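Local coordinates for protein phosphoribosylaminoimidazole carboxylase, ATPase subunit (Thermus thermophilus, PDB 3AW8) that probably catalyses the ATP-dependent joining of bicarbonate to 5-aminoimidazole ribonucleotide, giving N5-carboxyaminoimidazole ribonucleotide for purine synthesis, at residues M1-G7 / L23-D29; L53-A57 / R77-L82; L60-Y65 / L82-P87; T64-E68 / M259-V263; V186-E192 / A285-L291. All blocks are in the same frame, centred on the assembly; numbering follows the deposited sequence.

Contact 1 (M1-G7 / L23-D29); sequences MIGILGG and LSFRFLD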
# COMPACT_ATOMS: atom_id res chain seq x y z
N MET A 1 18.26 3.44 -8.18
CA MET A 1 17.31 2.40 -8.65
C MET A 1 17.66 1.05 -8.03
O MET A 1 18.79 0.57 -8.17
CB MET A 1 17.35 2.28 -10.17
CG MET A 1 16.39 1.22 -10.69
SD MET A 1 16.44 0.93 -12.47
CE MET A 1 15.56 2.37 -13.06
N ILE A 2 16.69 0.44 -7.37
CA ILE A 2 16.92 -0.86 -6.76
C ILE A 2 16.68 -1.97 -7.77
O ILE A 2 15.72 -1.93 -8.54
CB ILE A 2 16.00 -1.07 -5.54
CG1 ILE A 2 16.37 -0.05 -4.45
CG2 ILE A 2 16.14 -2.51 -5.04
CD1 ILE A 2 15.47 -0.10 -3.24
N GLY A 3 17.59 -2.94 -7.77
CA GLY A 3 17.49 -4.07 -8.68
C GLY A 3 17.13 -5.29 -7.86
O GLY A 3 17.66 -5.50 -6.77
N ILE A 4 16.22 -6.10 -8.39
CA ILE A 4 15.79 -7.30 -7.68
C ILE A 4 15.92 -8.57 -8.50
O ILE A 4 15.36 -8.67 -9.61
CB ILE A 4 14.31 -7.17 -7.21
CG1 ILE A 4 14.18 -6.08 -6.14
CG2 ILE A 4 13.82 -8.50 -6.64
CD1 ILE A 4 12.76 -5.72 -5.81
N LEU A 5 16.66 -9.53 -7.97
CA LEU A 5 16.80 -10.81 -8.63
C LEU A 5 15.50 -11.57 -8.33
O LEU A 5 15.19 -11.87 -7.17
CB LEU A 5 18.02 -11.56 -8.08
CG LEU A 5 19.36 -11.53 -8.85
CD1 LEU A 5 19.40 -10.39 -9.85
CD2 LEU A 5 20.49 -11.40 -7.86
N GLY A 6 14.73 -11.85 -9.38
CA GLY A 6 13.47 -12.55 -9.24
C GLY A 6 12.28 -11.64 -9.50
O GLY A 6 12.14 -10.59 -8.85
N GLY A 7 11.43 -12.03 -10.44
CA GLY A 7 10.27 -11.22 -10.76
C GLY A 7 8.95 -11.76 -10.22
O GLY A 7 7.88 -11.46 -10.77
N LEU A 23 11.11 5.38 -4.79
CA LEU A 23 12.15 4.52 -5.35
C LEU A 23 11.81 4.00 -6.75
O LEU A 23 10.70 4.20 -7.26
CB LEU A 23 12.39 3.34 -4.42
CG LEU A 23 12.71 3.63 -2.94
CD1 LEU A 23 12.75 2.32 -2.16
CD2 LEU A 23 14.04 4.37 -2.83
N SER A 24 12.78 3.34 -7.37
CA SER A 24 12.62 2.77 -8.71
C SER A 24 13.08 1.33 -8.66
O SER A 24 13.90 0.95 -7.82
CB SER A 24 13.47 3.53 -9.72
OG SER A 24 13.03 4.86 -9.78
N PHE A 25 12.57 0.51 -9.57
CA PHE A 25 12.91 -0.89 -9.56
C PHE A 25 13.16 -1.47 -10.93
O PHE A 25 12.66 -0.95 -11.92
CB PHE A 25 11.78 -1.69 -8.88
CG PHE A 25 11.54 -1.28 -7.46
CD1 PHE A 25 12.21 -1.91 -6.42
CD2 PHE A 25 10.70 -0.21 -7.17
CE1 PHE A 25 12.05 -1.48 -5.10
CE2 PHE A 25 10.54 0.23 -5.86
CZ PHE A 25 11.21 -0.40 -4.82
N ARG A 26 13.94 -2.54 -10.95
CA ARG A 26 14.23 -3.28 -12.17
C ARG A 26 14.32 -4.74 -11.73
O ARG A 26 15.03 -5.07 -10.78
CB ARG A 26 15.55 -2.85 -12.79
CG ARG A 26 15.87 -3.62 -14.07
CD ARG A 26 17.19 -3.19 -14.66
NE ARG A 26 17.16 -1.82 -15.13
CZ ARG A 26 18.24 -1.05 -15.27
NH1 ARG A 26 19.43 -1.54 -14.97
NH2 ARG A 26 18.13 0.19 -15.71
N PHE A 27 13.58 -5.61 -12.40
CA PHE A 27 13.61 -7.02 -12.04
C PHE A 27 14.31 -7.84 -13.11
O PHE A 27 14.42 -7.41 -14.26
CB PHE A 27 12.19 -7.58 -11.85
CG PHE A 27 11.36 -6.81 -10.86
CD1 PHE A 27 10.60 -5.72 -11.27
CD2 PHE A 27 11.41 -7.13 -9.51
CE1 PHE A 27 9.89 -4.96 -10.34
CE2 PHE A 27 10.71 -6.37 -8.57
CZ PHE A 27 9.95 -5.28 -8.99
N LEU A 28 14.79 -9.01 -12.72
CA LEU A 28 15.43 -9.94 -13.64
C LEU A 28 14.69 -11.25 -13.38
O LEU A 28 14.51 -11.64 -12.23
CB LEU A 28 16.92 -10.13 -13.34
CG LEU A 28 17.80 -10.65 -14.50
CD1 LEU A 28 19.10 -11.20 -13.94
CD2 LEU A 28 17.09 -11.73 -15.28
N ASP A 29 14.23 -11.90 -14.45
CA ASP A 29 13.53 -13.16 -14.32
C ASP A 29 13.51 -13.80 -15.69
O ASP A 29 13.38 -13.11 -16.70
CB ASP A 29 12.10 -12.95 -13.81
CG ASP A 29 11.47 -14.24 -13.30
OD1 ASP A 29 11.11 -15.12 -14.12
OD2 ASP A 29 11.36 -14.39 -12.06
O HOH W 1 15.52 4.36 -6.76

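Contact 2 (L53-A57 / R77-L82); sequences LLRFA and RLEGRL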
# COMPACT_ATOMS: atom_id res chain seq x y z
N LEU A 53 22.55 -10.70 -16.98
CA LEU A 53 22.90 -10.31 -15.63
C LEU A 53 23.51 -8.91 -15.59
O LEU A 53 23.00 -8.02 -14.91
CB LEU A 53 23.89 -11.31 -15.02
CG LEU A 53 23.62 -11.79 -13.59
CD1 LEU A 53 24.91 -12.21 -12.95
CD2 LEU A 53 22.99 -10.70 -12.77
N LEU A 54 24.60 -8.71 -16.34
CA LEU A 54 25.29 -7.41 -16.38
C LEU A 54 24.45 -6.28 -16.99
O LEU A 54 24.56 -5.12 -16.56
CB LEU A 54 26.60 -7.56 -17.14
CG LEU A 54 27.55 -8.60 -16.52
CD1 LEU A 54 28.75 -8.78 -17.42
CD2 LEU A 54 27.98 -8.16 -15.12
N ARG A 55 23.63 -6.61 -17.98
CA ARG A 55 22.76 -5.62 -18.61
C ARG A 55 21.78 -5.10 -17.56
O ARG A 55 21.58 -3.89 -17.42
CB ARG A 55 22.00 -6.27 -19.77
CG ARG A 55 21.04 -5.33 -20.47
CD ARG A 55 20.49 -5.92 -21.77
NE ARG A 55 19.71 -7.14 -21.59
CZ ARG A 55 20.15 -8.37 -21.86
NH1 ARG A 55 19.36 -9.42 -21.66
NH2 ARG A 55 21.38 -8.56 -22.35
N PHE A 56 21.19 -6.02 -16.80
CA PHE A 56 20.25 -5.67 -15.75
C PHE A 56 20.91 -4.88 -14.61
O PHE A 56 20.27 -4.06 -13.96
CB PHE A 56 19.59 -6.97 -15.22
CG PHE A 56 19.31 -6.98 -13.73
CD1 PHE A 56 20.29 -7.36 -12.82
CD2 PHE A 56 18.06 -6.59 -13.24
CE1 PHE A 56 20.04 -7.35 -11.45
CE2 PHE A 56 17.80 -6.58 -11.87
CZ PHE A 56 18.80 -6.96 -10.97
N ALA A 57 22.19 -5.11 -14.39
CA ALA A 57 22.87 -4.42 -13.29
C ALA A 57 23.27 -2.97 -13.54
O ALA A 57 23.52 -2.24 -12.59
CB ALA A 57 24.09 -5.22 -12.87
N ARG A 77 28.51 -12.66 -8.60
CA ARG A 77 29.04 -12.02 -9.80
C ARG A 77 28.83 -10.51 -9.75
O ARG A 77 29.68 -9.74 -10.21
CB ARG A 77 28.35 -12.58 -11.05
CG ARG A 77 28.77 -11.91 -12.35
CD ARG A 77 30.17 -12.36 -12.78
NE ARG A 77 30.61 -11.67 -13.99
CZ ARG A 77 31.05 -10.42 -14.02
NH1 ARG A 77 31.43 -9.86 -15.16
NH2 ARG A 77 31.14 -9.72 -12.89
N LEU A 78 27.70 -10.08 -9.20
CA LEU A 78 27.39 -8.66 -9.10
C LEU A 78 27.92 -8.03 -7.83
O LEU A 78 28.07 -6.81 -7.76
CB LEU A 78 25.88 -8.45 -9.17
CG LEU A 78 25.17 -8.35 -10.52
CD1 LEU A 78 25.74 -9.33 -11.51
CD2 LEU A 78 23.69 -8.60 -10.30
N GLU A 79 28.20 -8.85 -6.82
CA GLU A 79 28.68 -8.36 -5.54
C GLU A 79 29.85 -7.39 -5.68
O GLU A 79 29.93 -6.39 -4.96
CB GLU A 79 29.09 -9.52 -4.63
CG GLU A 79 29.02 -9.19 -3.15
CD GLU A 79 29.07 -10.42 -2.26
OE1 GLU A 79 28.58 -10.35 -1.10
OE2 GLU A 79 29.60 -11.47 -2.71
N GLY A 80 30.76 -7.68 -6.60
CA GLY A 80 31.89 -6.80 -6.79
C GLY A 80 31.45 -5.47 -7.35
O GLY A 80 31.78 -4.41 -6.80
N ARG A 81 30.67 -5.52 -8.43
CA ARG A 81 30.16 -4.34 -9.13
C ARG A 81 29.33 -3.36 -8.30
O ARG A 81 29.56 -2.15 -8.35
CB ARG A 81 29.34 -4.81 -10.34
CG ARG A 81 29.91 -6.06 -11.01
CD ARG A 81 30.86 -5.73 -12.15
NE ARG A 81 30.20 -5.85 -13.45
CZ ARG A 81 29.16 -5.12 -13.83
NH1 ARG A 81 28.62 -5.30 -15.03
NH2 ARG A 81 28.66 -4.19 -13.02
N LEU A 82 28.34 -3.85 -7.56
CA LEU A 82 27.51 -2.98 -6.73
C LEU A 82 27.16 -3.58 -5.37
O LEU A 82 27.41 -4.76 -5.12
CB LEU A 82 26.22 -2.58 -7.48
CG LEU A 82 25.23 -3.56 -8.14
CD1 LEU A 82 25.47 -3.60 -9.63
CD2 LEU A 82 25.34 -4.94 -7.53

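Contact 3 (L60-Y65 / L82-P87); sequences LALVTY and LPLYPP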
# COMPACT_ATOMS: atom_id res chain seq x y z
N LEU A 60 22.26 0.42 -11.50
CA LEU A 60 21.65 0.08 -10.22
C LEU A 60 22.41 0.68 -9.04
O LEU A 60 23.63 0.78 -9.04
CB LEU A 60 21.56 -1.43 -10.06
CG LEU A 60 20.63 -2.12 -11.06
CD1 LEU A 60 20.71 -3.64 -10.89
CD2 LEU A 60 19.21 -1.61 -10.86
N ALA A 61 21.65 1.10 -8.04
CA ALA A 61 22.26 1.66 -6.85
C ALA A 61 22.69 0.50 -5.98
O ALA A 61 23.76 0.52 -5.37
CB ALA A 61 21.26 2.53 -6.12
N LEU A 62 21.84 -0.53 -5.92
CA LEU A 62 22.11 -1.73 -5.13
C LEU A 62 21.28 -2.89 -5.69
O LEU A 62 20.39 -2.68 -6.51
CB LEU A 62 21.76 -1.49 -3.65
CG LEU A 62 20.29 -1.33 -3.23
CD1 LEU A 62 19.68 -2.70 -2.95
CD2 LEU A 62 20.21 -0.47 -1.97
N VAL A 63 21.59 -4.10 -5.25
CA VAL A 63 20.88 -5.28 -5.72
C VAL A 63 20.50 -6.19 -4.57
O VAL A 63 21.32 -6.47 -3.70
CB VAL A 63 21.73 -6.09 -6.71
CG1 VAL A 63 21.03 -7.40 -7.06
CG2 VAL A 63 21.98 -5.27 -7.97
N THR A 64 19.25 -6.63 -4.57
CA THR A 64 18.74 -7.53 -3.54
C THR A 64 18.02 -8.66 -4.30
O THR A 64 17.93 -8.62 -5.52
CB THR A 64 17.78 -6.77 -2.58
OG1 THR A 64 17.36 -7.63 -1.51
CG2 THR A 64 16.56 -6.25 -3.34
N TYR A 65 17.52 -9.67 -3.60
CA TYR A 65 16.83 -10.77 -4.29
C TYR A 65 15.57 -11.24 -3.58
O TYR A 65 15.45 -11.08 -2.37
CB TYR A 65 17.80 -11.94 -4.48
CG TYR A 65 18.70 -12.17 -3.29
CD1 TYR A 65 19.90 -11.48 -3.15
CD2 TYR A 65 18.32 -13.05 -2.28
CE1 TYR A 65 20.70 -11.65 -2.02
CE2 TYR A 65 19.12 -13.23 -1.14
CZ TYR A 65 20.30 -12.52 -1.02
OH TYR A 65 21.08 -12.70 0.10
N LEU A 82 28.34 -3.85 -7.56
CA LEU A 82 27.51 -2.98 -6.73
C LEU A 82 27.16 -3.58 -5.37
O LEU A 82 27.41 -4.76 -5.12
CB LEU A 82 26.22 -2.58 -7.48
CG LEU A 82 25.23 -3.56 -8.14
CD1 LEU A 82 25.47 -3.60 -9.63
CD2 LEU A 82 25.34 -4.94 -7.53
N PRO A 83 26.59 -2.77 -4.46
CA PRO A 83 26.23 -3.28 -3.13
C PRO A 83 25.18 -4.38 -3.28
O PRO A 83 24.32 -4.30 -4.17
CB PRO A 83 25.67 -2.05 -2.42
CG PRO A 83 26.33 -0.91 -3.11
CD PRO A 83 26.30 -1.33 -4.55
N LEU A 84 25.24 -5.38 -2.42
CA LEU A 84 24.31 -6.50 -2.48
C LEU A 84 23.86 -6.85 -1.08
O LEU A 84 24.67 -7.21 -0.23
CB LEU A 84 24.99 -7.72 -3.11
CG LEU A 84 24.17 -9.00 -3.22
CD1 LEU A 84 23.30 -8.92 -4.46
CD2 LEU A 84 25.10 -10.22 -3.30
N TYR A 85 22.55 -6.76 -0.83
CA TYR A 85 22.01 -7.09 0.48
C TYR A 85 20.77 -7.94 0.31
O TYR A 85 19.91 -7.62 -0.52
CB TYR A 85 21.64 -5.83 1.26
CG TYR A 85 22.67 -4.73 1.22
CD1 TYR A 85 22.74 -3.86 0.13
CD2 TYR A 85 23.55 -4.51 2.28
CE1 TYR A 85 23.65 -2.80 0.10
CE2 TYR A 85 24.46 -3.46 2.26
CZ TYR A 85 24.50 -2.61 1.17
OH TYR A 85 25.39 -1.56 1.14
N PRO A 86 20.64 -9.04 1.07
CA PRO A 86 21.57 -9.55 2.08
C PRO A 86 22.83 -10.08 1.42
O PRO A 86 22.90 -10.21 0.20
CB PRO A 86 20.78 -10.67 2.75
CG PRO A 86 19.37 -10.26 2.56
CD PRO A 86 19.37 -9.78 1.13
N PRO A 87 23.86 -10.39 2.23
CA PRO A 87 25.13 -10.91 1.70
C PRO A 87 24.95 -12.26 1.03
O PRO A 87 24.11 -13.06 1.45
CB PRO A 87 26.00 -11.00 2.96
CG PRO A 87 25.45 -9.93 3.84
CD PRO A 87 23.97 -10.09 3.67

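Contact 4 (T64-E68 / M259-V263); sequences TYEFE and MAPRV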
# COMPACT_ATOMS: atom_id res chain seq x y z
N THR A 64 19.25 -6.63 -4.57
CA THR A 64 18.74 -7.53 -3.54
C THR A 64 18.02 -8.66 -4.30
O THR A 64 17.93 -8.62 -5.52
CB THR A 64 17.78 -6.77 -2.58
OG1 THR A 64 17.36 -7.63 -1.51
CG2 THR A 64 16.56 -6.25 -3.34
N TYR A 65 17.52 -9.67 -3.60
CA TYR A 65 16.83 -10.77 -4.29
C TYR A 65 15.57 -11.24 -3.58
O TYR A 65 15.45 -11.08 -2.37
CB TYR A 65 17.80 -11.94 -4.48
CG TYR A 65 18.70 -12.17 -3.29
CD1 TYR A 65 19.90 -11.48 -3.15
CD2 TYR A 65 18.32 -13.05 -2.28
CE1 TYR A 65 20.70 -11.65 -2.02
CE2 TYR A 65 19.12 -13.23 -1.14
CZ TYR A 65 20.30 -12.52 -1.02
OH TYR A 65 21.08 -12.70 0.10
N GLU A 66 14.64 -11.83 -4.34
CA GLU A 66 13.39 -12.34 -3.78
C GLU A 66 13.18 -13.81 -4.08
O GLU A 66 12.46 -14.50 -3.38
CB GLU A 66 12.19 -11.53 -4.31
CG GLU A 66 12.02 -11.55 -5.83
CD GLU A 66 10.89 -12.47 -6.31
OE1 GLU A 66 11.17 -13.52 -6.92
OE2 GLU A 66 9.71 -12.12 -6.07
N PHE A 67 13.83 -14.28 -5.14
CA PHE A 67 13.75 -15.68 -5.55
C PHE A 67 14.76 -16.43 -4.68
O PHE A 67 15.96 -16.31 -4.88
CB PHE A 67 14.14 -15.75 -7.03
CG PHE A 67 14.24 -17.13 -7.58
CD1 PHE A 67 14.95 -17.36 -8.74
CD2 PHE A 67 13.61 -18.20 -6.95
CE1 PHE A 67 15.04 -18.64 -9.29
CE2 PHE A 67 13.70 -19.49 -7.49
CZ PHE A 67 14.42 -19.70 -8.66
N GLU A 68 14.27 -17.21 -3.71
CA GLU A 68 15.16 -17.93 -2.77
C GLU A 68 16.14 -18.94 -3.36
O GLU A 68 17.17 -19.24 -2.74
CB GLU A 68 14.34 -18.63 -1.68
CG GLU A 68 15.15 -18.87 -0.39
CD GLU A 68 14.45 -19.81 0.59
OE1 GLU A 68 13.20 -19.80 0.64
OE2 GLU A 68 15.16 -20.54 1.33
N MET A 259 15.42 -21.20 7.20
CA MET A 259 15.71 -19.78 7.15
C MET A 259 15.61 -19.35 5.69
O MET A 259 15.95 -20.11 4.78
CB MET A 259 17.11 -19.48 7.71
CG MET A 259 18.28 -19.80 6.81
SD MET A 259 19.24 -18.31 6.40
CE MET A 259 20.34 -18.21 7.80
N ALA A 260 15.10 -18.15 5.46
CA ALA A 260 14.96 -17.61 4.11
C ALA A 260 15.55 -16.21 4.14
O ALA A 260 15.10 -15.36 4.91
CB ALA A 260 13.48 -17.57 3.71
N PRO A 261 16.57 -15.95 3.32
CA PRO A 261 17.19 -14.62 3.30
C PRO A 261 16.35 -13.61 2.53
O PRO A 261 16.82 -13.05 1.53
CB PRO A 261 18.53 -14.89 2.63
CG PRO A 261 18.16 -15.92 1.60
CD PRO A 261 17.23 -16.85 2.36
N ARG A 262 15.13 -13.36 3.00
CA ARG A 262 14.24 -12.44 2.30
C ARG A 262 12.87 -12.31 2.96
O ARG A 262 12.55 -13.02 3.93
CB ARG A 262 14.01 -12.97 0.89
CG ARG A 262 13.51 -14.42 0.91
CD ARG A 262 13.07 -14.90 -0.45
NE ARG A 262 12.65 -16.30 -0.43
CZ ARG A 262 11.56 -16.76 0.19
NH1 ARG A 262 10.74 -15.95 0.86
NH2 ARG A 262 11.27 -18.05 0.12
N VAL A 263 12.07 -11.41 2.42
CA VAL A 263 10.72 -11.23 2.91
C VAL A 263 10.12 -12.62 2.73
O VAL A 263 10.51 -13.36 1.83
CB VAL A 263 9.96 -10.21 2.08
CG1 VAL A 263 10.43 -8.81 2.46
CG2 VAL A 263 10.18 -10.47 0.58
O HOH W 2 16.22 -10.47 0.19

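Contact 5 (V186-E192 / A285-L291); sequences VRGRTGE and AVLGLPL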
# COMPACT_ATOMS: atom_id res chain seq x y z
N VAL A 186 14.64 -8.04 11.03
CA VAL A 186 15.28 -7.15 10.07
C VAL A 186 16.46 -6.40 10.68
O VAL A 186 16.43 -5.99 11.83
CB VAL A 186 14.25 -6.16 9.48
CG1 VAL A 186 13.30 -5.70 10.57
CG2 VAL A 186 14.95 -4.98 8.84
N ARG A 187 17.50 -6.23 9.87
CA ARG A 187 18.69 -5.53 10.31
C ARG A 187 19.11 -4.56 9.21
O ARG A 187 19.40 -4.98 8.09
CB ARG A 187 19.81 -6.53 10.59
CG ARG A 187 21.12 -5.91 11.08
CD ARG A 187 22.10 -6.99 11.54
NE ARG A 187 23.39 -6.43 11.94
CZ ARG A 187 24.35 -6.05 11.09
NH1 ARG A 187 25.48 -5.55 11.55
NH2 ARG A 187 24.18 -6.19 9.78
N GLY A 188 19.12 -3.28 9.55
CA GLY A 188 19.51 -2.25 8.59
C GLY A 188 20.99 -2.27 8.25
O GLY A 188 21.79 -2.97 8.87
N ARG A 189 21.36 -1.48 7.25
CA ARG A 189 22.73 -1.39 6.80
C ARG A 189 23.54 -0.72 7.90
O ARG A 189 24.75 -0.92 8.02
CB ARG A 189 22.80 -0.57 5.51
CG ARG A 189 24.09 -0.71 4.75
CD ARG A 189 23.95 -0.14 3.34
NE ARG A 189 23.70 1.29 3.34
CZ ARG A 189 23.27 1.98 2.28
NH1 ARG A 189 23.05 1.36 1.12
NH2 ARG A 189 23.08 3.29 2.37
N THR A 190 22.85 0.06 8.71
CA THR A 190 23.46 0.79 9.81
C THR A 190 23.80 -0.09 11.00
O THR A 190 24.67 0.23 11.80
CB THR A 190 22.52 1.87 10.30
OG1 THR A 190 21.33 1.25 10.82
CG2 THR A 190 22.15 2.82 9.17
N GLY A 191 23.09 -1.21 11.13
CA GLY A 191 23.32 -2.10 12.24
C GLY A 191 22.08 -2.19 13.11
O GLY A 191 21.95 -3.11 13.92
N GLU A 192 21.17 -1.24 12.94
CA GLU A 192 19.93 -1.24 13.72
C GLU A 192 19.16 -2.51 13.42
O GLU A 192 19.33 -3.10 12.35
CB GLU A 192 19.08 -0.02 13.36
CG GLU A 192 17.64 -0.06 13.88
CD GLU A 192 16.83 1.14 13.43
OE1 GLU A 192 17.27 1.82 12.47
OE2 GLU A 192 15.76 1.40 14.01
N ALA A 285 15.96 -1.14 5.30
CA ALA A 285 17.19 -1.78 5.74
C ALA A 285 18.29 -1.68 4.70
O ALA A 285 19.32 -1.05 4.94
CB ALA A 285 16.93 -3.23 6.08
N VAL A 286 18.09 -2.28 3.53
CA VAL A 286 19.12 -2.27 2.50
C VAL A 286 19.47 -0.87 2.01
O VAL A 286 20.49 -0.68 1.34
CB VAL A 286 18.70 -3.12 1.27
CG1 VAL A 286 18.28 -4.51 1.71
CG2 VAL A 286 17.59 -2.42 0.49
N LEU A 287 18.64 0.10 2.36
CA LEU A 287 18.88 1.47 1.92
C LEU A 287 19.63 2.29 2.96
O LEU A 287 20.14 3.36 2.66
CB LEU A 287 17.54 2.15 1.57
CG LEU A 287 17.37 2.75 0.17
CD1 LEU A 287 18.19 1.98 -0.85
CD2 LEU A 287 15.89 2.73 -0.20
N GLY A 288 19.71 1.77 4.18
CA GLY A 288 20.41 2.47 5.23
C GLY A 288 19.53 3.50 5.91
O GLY A 288 20.02 4.42 6.56
N LEU A 289 18.22 3.37 5.74
CA LEU A 289 17.29 4.29 6.36
C LEU A 289 16.83 3.72 7.69
O LEU A 289 16.95 2.52 7.94
CB LEU A 289 16.07 4.50 5.46
CG LEU A 289 16.33 5.17 4.12
CD1 LEU A 289 15.14 4.95 3.20
CD2 LEU A 289 16.58 6.65 4.33
N PRO A 290 16.32 4.58 8.58
CA PRO A 290 15.85 4.13 9.89
C PRO A 290 14.74 3.09 9.68
O PRO A 290 13.87 3.27 8.83
CB PRO A 290 15.31 5.40 10.52
CG PRO A 290 16.21 6.46 9.93
CD PRO A 290 16.28 6.05 8.49
N LEU A 291 14.78 2.00 10.43
CA LEU A 291 13.77 0.96 10.29
C LEU A 291 12.46 1.47 10.87
O LEU A 291 12.46 2.30 11.77
CB LEU A 291 14.21 -0.30 11.03
CG LEU A 291 15.06 -1.30 10.23
CD1 LEU A 291 15.93 -0.60 9.20
CD2 LEU A 291 15.90 -2.10 11.21

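Contact 1 (M1-G7 / L23-D29)
Ile-2 and Ile-4 of strand 2-5 lie alongside Phe-25 and Phe-27 of strand 25-29. The two parallel strands belong to the first beta-alpha-beta unit of the Rossmann-like preATP-grasp domain. Ile-4 N gives a straight bond to Arg-26 O at 2.9 Å (166°). Arg-26 N in turn reaches Ile-2 O at 3.1 Å. Ile-4 CG1 stands beside its backbone N (chi1 -67°), and from there CD1 meets both rings, Phe-27 CE2 at 3.5 Å and Phe-25 CD1 at 3.9 Å. Ile-2 CD1 touches Leu-23 CD1 at 3.8 Å. Leu-283 of helix 278-287 packs on Ile-2, Leu-23 and Phe-25. Met-1 bends at its thioether and crosses Arg-26 at about a right angle. Its SD lies over one guanidinium face, 3.7 Å from Arg-26 NH2. Glu-58 and Phe-56 O hold that guanidinium. Past the end of strand 2-5, Gly-7 N bonds Asp-29 OD2 at 2.9 Å, on the anti side of the carboxylate.

Contact 2 (L53-A57 / R77-L82)
Two neighbouring helices of the Rossmann-like preATP-grasp domain, 50-57 and 72-81, meet here through Leu-53, Leu-54 and Ala-57 on one and Arg-77 and Leu-78 on the other. Their short segments run in roughly the same direction, at 34°, with axes 11.0 Å apart. No hydrogen bond joins them. The contact is made almost wholly by side chains. Leu-78 is the central group. Its two methyls face the two methyls of Leu-53. Its CD2 also comes to the edge of the Phe-56 ring, near the ring plane, 4.0 Å from CE1. Its CG lies 4.1 Å from Ala-57 CB. Leu-53 and Phe-56 also pack on Leu-28 of strand 25-29, which seats helix 50-57 on the parallel sheet. The outer side of the contact has a different character. Leu-54 crosses the end of Arg-77 at about a right angle. Its CD2 sits over one guanidinium face, toward the rim, 4.0 Å from Arg-77 CZ. Arg-77 CG, anti to the backbone N (chi1 176°), lies 3.9 Å from Leu-53 CD1; the chain then bends at chi2 and brings the guanidinium to Leu-54. Glu-50 forms a salt bridge with Arg-77 NE, so the arginine serves as both apolar cover and ion partner. Where helix 72-81 ends, Leu-82 CD1 closes the contact, 3.9 Å from Ala-57 CB.

Contact 3 (L60-Y65 / L82-P87)
Tyr-65 lies across Pro-86, its OH near the carbonyls of Pro-86 and Pro-87. Its CB packs on Leu-5 of the adjacent strand 2-5. CG sits between the backbone N and the carbonyl carbon (chi1 39°), which turns the ring toward segment 82-87. CD1 has Leu-84 CD1 at the ring edge, 4.5 Å away. CE1 meets Pro-86 O at 3.4 Å, also near the ring plane. CZ lies 3.6 Å from Pro-86 CD. At the tip, OH has Pro-86 O (3.1 Å) and Pro-87 O within reach, and its single proton can make a weak bond to either. The Pro-86 peptide is cis. Strand 62-65 is an outermost strand of the parallel Rossmann-like sheet within this chain, and segment 82-87 pairs with it through a single bridge, Val-63 with Leu-84. Val-63 N bonds Pro-83 O at 2.9 Å, and Tyr-85 N bonds Val-63 O at 3.1 Å. On one side of the bridge, Val-63 CG1 packs on Leu-84 CD1 at 3.8 Å, while CG2 touches Leu-82 CD2. Thr-64 OG1, anti to its own backbone N (chi1 -176°), donates to Tyr-85 O at 2.7 Å in the carbonyl plane; His-282 NE2 is a second partner of this hydroxyl.

Contact 4 (T64-E68 / M259-V263)
Glu-68 and Arg-262 form the tight part of this contact, where the preATP-grasp domain meets the ATP-grasp domain. The two side chains cross at about a right angle. Arg-262 CG lies between the backbone N and the carbonyl carbon (chi1 54°), and the chain runs extended to NE beside Glu-68. Glu-68 OE1 and Arg-262 NH2 make a salt bridge at 2.7 Å, but the hydrogen bond in it is weak (118°). The carboxylate and guanidinium planes are 61° apart. Ala-260 CB lies over the centre of one guanidinium face, 4.1 Å above it. Arg-262 NH1 bonds Val-263 O at 2.8 Å, close to both the carbonyl and guanidinium planes, which fixes how the group is turned. A leucine in place of Arg-262 would probably leave Glu-68 without its charge partner and Val-263 O without this donor. The other end is looser. Water 2 donates to Tyr-65 O at 2.7 Å and to Pro-261 O at 3.0 Å. Pro-261, the centre of an inverse gamma turn, brings CG to the edge of the Tyr-65 ring, 4.0 Å from CE2. The poorly aligned ion pair suggests that charge attraction, more than a well-directed bond, pairs Glu-68 with Arg-262.

Contact 5 (V186-E192 / A285-L291)
Arg-189 N and Leu-291 N both donate across this contact, the first to a carbonyl, the second to a carboxylate. Arg-189 N reaches Ala-285 O at 3.1 Å from above the carbonyl plane. Gly-288 N bonds the same oxygen from the opposite face. Leu-291 N points almost straight at Glu-192 OE1 (3.2 Å, 174°), well out of the carboxylate plane. Glu-192 CG is anti to the backbone N (chi1 168°), and the extended chain carries the carboxylate to Leu-291 N. With a glycine here, Leu-291 N would probably lose its acceptor and Leu-291 CD2 its neighbouring methylene. A polar contact without a hydrogen bond comes next. The Arg-189 guanidinium lays one face over the Leu-287 carbonyl, with NH2 3.0 Å from Leu-287 O. A positive group there would probably suit the helix C-terminus. Apolar contacts fill the middle. Val-186 CG2 meets Leu-291 CD2 tip to tip at 3.8 Å, and Ala-285 CB at 3.8 Å. The Glu-192 and Leu-291 side chains run antiparallel, Glu-192 CG 3.8 Å from Leu-291 CD2. Leu-289 and Pro-290 pack on Leu-316 and Lys-317 of the second subunit. The turn of the 179-187/193-204 hairpin, with an ST turn at Thr-190, packs on a helix C-terminus closed by a Schellman motif at Gly-288.

How the contacts relate
Contacts 1, 2 and 3 all lie within the preATP-grasp domain. Strand 2-5 of contact 1 is flanked by strand 62-65 of contact 3, with Leu-5 N 2.9 Å from Thr-64 O. Contact 2 sits against contact 1 through Phe-56, whose O is 2.8 Å from Arg-26 NH1. Contacts 2 and 3 share Leu-82. Contacts 3 and 4 share Thr-64 and Tyr-65, and contact 4 carries strand 62-65 on to the ATP-grasp domain. It is also near the nucleotide: the Glu-68 side chain is about 8 Å from bound AMP. Contact 5 lies away from that site, its centre about 13 Å from that of contact 3, and they touch where Leu-62 and Tyr-85 pack on Val-286.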